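Local coordinates for protein malonyl-CoA decarboxylase (PDB 4KSA) that probably catalyses the decarboxylation of malonyl-CoA to acetyl-CoA and carbon dioxide, at residues 217-222 / 285-290; 263-268 / 290-295. All coordinates share one frame; numbering follows the deposited sequence.

Contact 1. Residues 217-222 / 285-290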
loop_
_atom_site.group_PDB
_atom_site.type_symbol
_atom_site.label_atom_id
_atom_site.label_comp_id
_atom_site.label_asym_id
_atom_site.label_seq_id
_atom_site.Cartn_x
_atom_site.Cartn_y
_atom_site.Cartn_z
ATOM N N TYR A 217 -8.471 6.689 -18.675
ATOM C CA TYR A 217 -8.744 6.047 -17.415
ATOM C C TYR A 217 -9.264 4.633 -17.602
ATOM O O TYR A 217 -9.638 4.218 -18.712
ATOM C CB TYR A 217 -9.745 6.894 -16.652
ATOM C CG TYR A 217 -9.211 8.282 -16.401
ATOM C CD1 TYR A 217 -8.410 8.546 -15.290
ATOM C CD2 TYR A 217 -9.421 9.314 -17.321
ATOM C CE1 TYR A 217 -7.828 9.795 -15.102
ATOM C CE2 TYR A 217 -8.834 10.573 -17.137
ATOM C CZ TYR A 217 -8.036 10.802 -16.026
ATOM O OH TYR A 217 -7.413 12.016 -15.840
ATOM N N GLY A 218 -9.261 3.881 -16.507
ATOM C CA GLY A 218 -9.740 2.523 -16.561
ATOM C C GLY A 218 -10.547 2.202 -15.331
ATOM O O GLY A 218 -10.322 2.778 -14.266
ATOM N N PHE A 219 -11.515 1.304 -15.487
ATOM C CA PHE A 219 -12.330 0.858 -14.365
ATOM C C PHE A 219 -11.961 -0.593 -14.099
ATOM O O PHE A 219 -11.991 -1.435 -14.999
ATOM C CB PHE A 219 -13.809 1.007 -14.680
ATOM C CG PHE A 219 -14.309 2.404 -14.486
ATOM C CD1 PHE A 219 -14.586 2.880 -13.211
ATOM C CD2 PHE A 219 -14.439 3.269 -15.573
ATOM C CE1 PHE A 219 -14.984 4.202 -13.018
ATOM C CE2 PHE A 219 -14.833 4.587 -15.388
ATOM C CZ PHE A 219 -15.105 5.056 -14.109
ATOM N N PHE A 220 -11.571 -0.868 -12.864
ATOM C CA PHE A 220 -11.145 -2.197 -12.488
ATOM C C PHE A 220 -12.044 -2.751 -11.417
ATOM O O PHE A 220 -12.558 -2.013 -10.583
ATOM C CB PHE A 220 -9.707 -2.159 -11.959
ATOM C CG PHE A 220 -8.686 -1.770 -12.991
ATOM C CD1 PHE A 220 -7.957 -2.740 -13.668
ATOM C CD2 PHE A 220 -8.499 -0.436 -13.342
ATOM C CE1 PHE A 220 -7.055 -2.401 -14.695
ATOM C CE2 PHE A 220 -7.596 -0.079 -14.378
ATOM C CZ PHE A 220 -6.876 -1.074 -15.053
ATOM N N HIS A 221 -12.252 -4.059 -11.457
ATOM C CA HIS A 221 -13.035 -4.727 -10.434
ATOM C C HIS A 221 -12.196 -5.927 -9.978
ATOM O O HIS A 221 -11.563 -6.601 -10.780
ATOM C CB HIS A 221 -14.385 -5.177 -10.985
ATOM C CG HIS A 221 -15.334 -5.635 -9.927
ATOM N ND1 HIS A 221 -15.094 -6.741 -9.141
ATOM C CD2 HIS A 221 -16.519 -5.124 -9.511
ATOM C CE1 HIS A 221 -16.090 -6.893 -8.288
ATOM N NE2 HIS A 221 -16.969 -5.926 -8.491
ATOM N N PRO A 222 -12.160 -6.182 -8.669
ATOM C CA PRO A 222 -11.381 -7.310 -8.145
ATOM C C PRO A 222 -11.701 -8.686 -8.752
ATOM O O PRO A 222 -10.849 -9.569 -8.720
ATOM C CB PRO A 222 -11.652 -7.249 -6.634
ATOM C CG PRO A 222 -12.997 -6.556 -6.528
ATOM C CD PRO A 222 -12.909 -5.493 -7.595
ATOM N N ILE A 285 -19.012 8.232 -15.459
ATOM C CA ILE A 285 -18.380 9.458 -15.925
ATOM C C ILE A 285 -18.249 10.472 -14.777
ATOM O O ILE A 285 -17.315 11.277 -14.726
ATOM C CB ILE A 285 -19.176 10.043 -17.101
ATOM C CG1 ILE A 285 -19.251 8.997 -18.223
ATOM C CG2 ILE A 285 -18.516 11.335 -17.606
ATOM C CD1 ILE A 285 -17.922 8.701 -18.868
ATOM N N LYS A 286 -19.181 10.405 -13.841
ATOM C CA LYS A 286 -19.149 11.278 -12.684
ATOM C C LYS A 286 -17.772 11.129 -12.028
ATOM O O LYS A 286 -17.053 12.107 -11.801
ATOM C CB LYS A 286 -20.233 10.856 -11.703
ATOM C CG LYS A 286 -20.910 11.985 -10.995
ATOM C CD LYS A 286 -20.065 12.564 -9.898
ATOM C CE LYS A 286 -20.947 13.413 -9.008
ATOM N NZ LYS A 286 -22.155 12.646 -8.584
ATOM N N GLN A 287 -17.396 9.888 -11.753
ATOM C CA GLN A 287 -16.118 9.627 -11.130
ATOM C C GLN A 287 -14.936 10.128 -11.951
ATOM O O GLN A 287 -14.014 10.726 -11.406
ATOM C CB GLN A 287 -15.991 8.140 -10.859
ATOM C CG GLN A 287 -17.161 7.596 -10.072
ATOM C CD GLN A 287 -17.003 6.130 -9.778
ATOM O OE1 GLN A 287 -16.097 5.727 -9.046
ATOM N NE2 GLN A 287 -17.874 5.315 -10.359
ATOM N N VAL A 288 -14.954 9.887 -13.256
ATOM C CA VAL A 288 -13.862 10.339 -14.108
ATOM C C VAL A 288 -13.771 11.859 -14.110
ATOM O O VAL A 288 -12.678 12.416 -14.207
ATOM C CB VAL A 288 -14.032 9.848 -15.565
ATOM C CG1 VAL A 288 -12.902 10.376 -16.444
ATOM C CG2 VAL A 288 -14.059 8.329 -15.592
ATOM N N VAL A 289 -14.908 12.540 -13.994
ATOM C CA VAL A 289 -14.885 14.004 -13.995
ATOM C C VAL A 289 -14.340 14.530 -12.679
ATOM O O VAL A 289 -13.459 15.392 -12.672
ATOM C CB VAL A 289 -16.292 14.625 -14.250
ATOM C CG1 VAL A 289 -16.310 16.065 -13.775
ATOM C CG2 VAL A 289 -16.618 14.593 -15.740
ATOM N N GLU A 290 -14.862 14.005 -11.570
ATOM C CA GLU A 290 -14.409 14.428 -10.250
ATOM C C GLU A 290 -12.909 14.181 -10.147
ATOM O O GLU A 290 -12.201 14.929 -9.472
ATOM C CB GLU A 290 -15.169 13.676 -9.150
ATOM C CG GLU A 290 -16.679 13.914 -9.240
ATOM C CD GLU A 290 -17.501 13.311 -8.093
ATOM O OE1 GLU A 290 -17.450 12.075 -7.882
ATOM O OE2 GLU A 290 -18.215 14.084 -7.410
#

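Contact 2. Residues 263-268 / 290-295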
loop_
_atom_site.group_PDB
_atom_site.type_symbol
_atom_site.label_atom_id
_atom_site.label_comp_id
_atom_site.label_asym_id
_atom_site.label_seq_id
_atom_site.Cartn_x
_atom_site.Cartn_y
_atom_site.Cartn_z
ATOM N N ALA A 263 -12.258 19.396 -20.728
ATOM C CA ALA A 263 -11.937 17.984 -20.698
ATOM C C ALA A 263 -12.897 17.347 -21.699
ATOM O O ALA A 263 -14.119 17.432 -21.532
ATOM C CB ALA A 263 -12.172 17.423 -19.300
ATOM N N VAL A 264 -12.366 16.735 -22.752
ATOM C CA VAL A 264 -13.254 16.119 -23.711
ATOM C C VAL A 264 -13.133 14.588 -23.928
ATOM O O VAL A 264 -12.150 14.058 -24.464
ATOM C CB VAL A 264 -13.190 16.867 -25.052
ATOM C CG1 VAL A 264 -11.763 17.072 -25.469
ATOM C CG2 VAL A 264 -13.954 16.091 -26.111
ATOM N N PHE A 265 -14.167 13.888 -23.478
ATOM C CA PHE A 265 -14.255 12.449 -23.608
ATOM C C PHE A 265 -14.454 12.189 -25.079
ATOM O O PHE A 265 -15.375 12.731 -25.677
ATOM C CB PHE A 265 -15.457 11.958 -22.816
ATOM C CG PHE A 265 -15.362 12.272 -21.369
ATOM C CD1 PHE A 265 -14.525 11.532 -20.547
ATOM C CD2 PHE A 265 -16.017 13.372 -20.842
ATOM C CE1 PHE A 265 -14.333 11.886 -19.229
ATOM C CE2 PHE A 265 -15.829 13.739 -19.515
ATOM C CZ PHE A 265 -14.983 12.995 -18.709
ATOM N N TYR A 266 -13.605 11.377 -25.681
ATOM C CA TYR A 266 -13.786 11.137 -27.094
ATOM C C TYR A 266 -13.766 9.666 -27.431
ATOM O O TYR A 266 -13.834 9.281 -28.601
ATOM C CB TYR A 266 -12.739 11.920 -27.899
ATOM C CG TYR A 266 -11.328 11.453 -27.737
ATOM C CD1 TYR A 266 -10.818 10.436 -28.547
ATOM C CD2 TYR A 266 -10.488 12.029 -26.778
ATOM C CE1 TYR A 266 -9.496 10.002 -28.414
ATOM C CE2 TYR A 266 -9.161 11.598 -26.633
ATOM C CZ TYR A 266 -8.676 10.586 -27.458
ATOM O OH TYR A 266 -7.379 10.164 -27.329
ATOM N N SER A 267 -13.686 8.847 -26.385
ATOM C CA SER A 267 -13.678 7.388 -26.524
ATOM C C SER A 267 -14.033 6.703 -25.222
ATOM O O SER A 267 -13.384 6.930 -24.210
ATOM C CB SER A 267 -12.310 6.889 -26.963
ATOM O OG SER A 267 -12.358 5.492 -27.179
ATOM N N ILE A 268 -15.071 5.877 -25.245
ATOM C CA ILE A 268 -15.478 5.138 -24.052
ATOM C C ILE A 268 -15.745 3.721 -24.505
ATOM O O ILE A 268 -16.604 3.518 -25.353
ATOM C CB ILE A 268 -16.751 5.693 -23.438
ATOM C CG1 ILE A 268 -16.510 7.117 -22.970
ATOM C CG2 ILE A 268 -17.162 4.833 -22.259
ATOM C CD1 ILE A 268 -17.629 7.650 -22.151
ATOM N N GLU A 290 -14.862 14.005 -11.570
ATOM C CA GLU A 290 -14.409 14.428 -10.250
ATOM C C GLU A 290 -12.909 14.181 -10.147
ATOM O O GLU A 290 -12.201 14.929 -9.472
ATOM C CB GLU A 290 -15.169 13.676 -9.150
ATOM C CG GLU A 290 -16.679 13.914 -9.240
ATOM C CD GLU A 290 -17.501 13.311 -8.093
ATOM O OE1 GLU A 290 -17.450 12.075 -7.882
ATOM O OE2 GLU A 290 -18.215 14.084 -7.410
ATOM N N GLU A 291 -12.413 13.157 -10.836
ATOM C CA GLU A 291 -10.984 12.868 -10.797
ATOM C C GLU A 291 -10.181 13.937 -11.526
ATOM O O GLU A 291 -9.256 14.513 -10.962
ATOM C CB GLU A 291 -10.685 11.496 -11.405
ATOM C CG GLU A 291 -9.218 11.307 -11.827
ATOM C CD GLU A 291 -8.217 11.389 -10.667
ATOM O OE1 GLU A 291 -7.001 11.550 -10.946
ATOM O OE2 GLU A 291 -8.639 11.279 -9.489
ATOM N N ILE A 292 -10.531 14.198 -12.779
ATOM C CA ILE A 292 -9.827 15.207 -13.560
ATOM C C ILE A 292 -9.848 16.541 -12.813
ATOM O O ILE A 292 -8.822 17.209 -12.691
ATOM C CB ILE A 292 -10.472 15.381 -14.970
ATOM C CG1 ILE A 292 -10.347 14.075 -15.753
ATOM C CG2 ILE A 292 -9.783 16.488 -15.740
ATOM C CD1 ILE A 292 -11.035 14.078 -17.106
ATOM N N LYS A 293 -11.010 16.912 -12.289
ATOM C CA LYS A 293 -11.137 18.176 -11.588
ATOM C C LYS A 293 -10.168 18.325 -10.424
ATOM O O LYS A 293 -9.546 19.376 -10.256
ATOM C CB LYS A 293 -12.568 18.368 -11.088
ATOM C CG LYS A 293 -12.822 19.742 -10.487
ATOM C CD LYS A 293 -14.240 19.863 -9.944
ATOM C CE LYS A 293 -14.505 18.824 -8.861
ATOM N NZ LYS A 293 -15.736 19.137 -8.078
ATOM N N ARG A 294 -10.021 17.285 -9.613
ATOM C CA ARG A 294 -9.123 17.402 -8.477
ATOM C C ARG A 294 -7.657 17.435 -8.899
ATOM O O ARG A 294 -6.822 18.018 -8.209
ATOM C CB ARG A 294 -9.365 16.281 -7.469
ATOM C CG ARG A 294 -8.673 14.993 -7.789
ATOM C CD ARG A 294 -8.471 14.183 -6.520
ATOM N NE ARG A 294 -7.849 12.897 -6.809
ATOM C CZ ARG A 294 -6.680 12.752 -7.429
ATOM N NH1 ARG A 294 -5.995 13.821 -7.828
ATOM N NH2 ARG A 294 -6.199 11.532 -7.657
ATOM N N GLU A 295 -7.332 16.814 -10.023
ATOM C CA GLU A 295 -5.953 16.854 -10.484
ATOM C C GLU A 295 -5.682 18.195 -11.176
ATOM O O GLU A 295 -4.648 18.824 -10.933
ATOM C CB GLU A 295 -5.641 15.722 -11.468
ATOM C CG GLU A 295 -4.276 15.907 -12.127
ATOM C CD GLU A 295 -4.141 15.228 -13.476
ATOM O OE1 GLU A 295 -3.154 15.527 -14.187
ATOM O OE2 GLU A 295 -5.005 14.392 -13.828
#

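Contact 1. Residues 217-222 / 285-290
Q287 is the first residue of the helical segment 285-290 to meet strand 217-220, and it does so loosely, at the margin of the contact. Its amide nitrogen does the touching: NE2 comes within 4.1 Å of CE1 of F219, oblique to the ring, with the amide plane turned 62° from that of the ring. The same nitrogen donates a hydrogen bond to the carbonyl oxygen of F283, one helical turn back, which helps to hold the amide in this orientation.

One residue further on, V288 carries most of the contact by dividing its two methyls between two aromatic rings. CG2 lies 3.7 Å from CZ of F219, and CE2 of that ring is almost as near. The other methyl, CG1, stands opposite the backbone N (chi1 178°), which turns it to the tyrosine, where it meets CD2 of Y217 at 3.7 Å and reaches CE2 at a slightly greater distance. Y217 and F219 fall on alternate positions of the strand around G218, so one branched side chain can serve both rings. Cut back to an alanine, V288 would lose both methyls, and the rings of Y217 and F219 would probably be left with a gap on the helix side and more freedom to shift.

The axes of helical segment 285-290 and strand segment 217-220 come within 10.3 Å, and their directions differ by 131°, so the helix runs slantwise over the sheet and not along the strand. Strand 214-220 lies between strands 174-178 and 230-237, to which it is bonded through its backbone. L175 of the first flanking strand packs against both aromatic rings, while F265 of strand 262-270 reaches V288 and V289, so helix 284-295 covers several strands of one sheet face.

Contact 2. Residues 263-268 / 290-295
Apolar packing accounts for the whole of the meeting between A263, F265 and I292, and it centres on the end of I292. CD1 of I292 lies 4.2 Å from CB of A263 and 4.4 Å from CZ of F265, and the isoleucine CG2 also stands beside the alanine methyl. The alanine points its methyl toward the helix. F265 does not leave its backbone toward the helix, but the end of its ring comes nearer, and there the isoleucine methyl approaches at a slant. In I292, CG1 stands opposite the carbonyl carbon and the chain then runs extended (chi2 175°), which brings the CD1 tip to both sheet residues while the CG2 branch stays beside A263. The distances are those of light contact, and the CA atoms of A263 and I292 stay 7.9 Å apart, as the meeting depends on side-chain length on the helix side.

Charged interactions belong to the other parts of the helix. Within it, NH2 of R294 lies 3.1 Å from OE2 of E291, one turn earlier. The carboxylate sits over a face of the guanidinium group, well out of its plane, so the pair is held by charge alone, with no N-H directed at the oxygen. E295, the last residue of the helix, forms a salt bridge through OE1 with R215 of strand 214-220, tying that end of the helix to the sheet.

Backbone hydrogen bonding supplies the third element, for A263 and F265 are bonded to the neighbouring strand 301-304 and the residue after it. Strand 262-270, helix 284-295 and strand 301-304 thus form a beta-alpha-beta crossover, in which the helix connects two adjacent parallel strands and packs on the first of them. Such a unit is consistent with the acetyltransferase-like fold of the clan to which this C-terminal domain belongs.

In the fold
Contacts 1 and 2 take successive turns of helix 284-295, share E290, and set the helix on one mixed sheet, with centres about 10 Å apart. All three touching residues of contact 2 are buried, against three of four in contact 1, where Q287 is partly exposed; contact 2 in turn has charged residues on the outer side of its helix. Contact 1 is the larger and joins two aromatic rings to a valine; contact 2 rests on a single isoleucine. They merge into one packed layer, where V288 CG1 lies 3.5 Å from F265 CE1. Contact 2 is internal to the crossover, whereas contact 1 extends it to a strand further across the sheet.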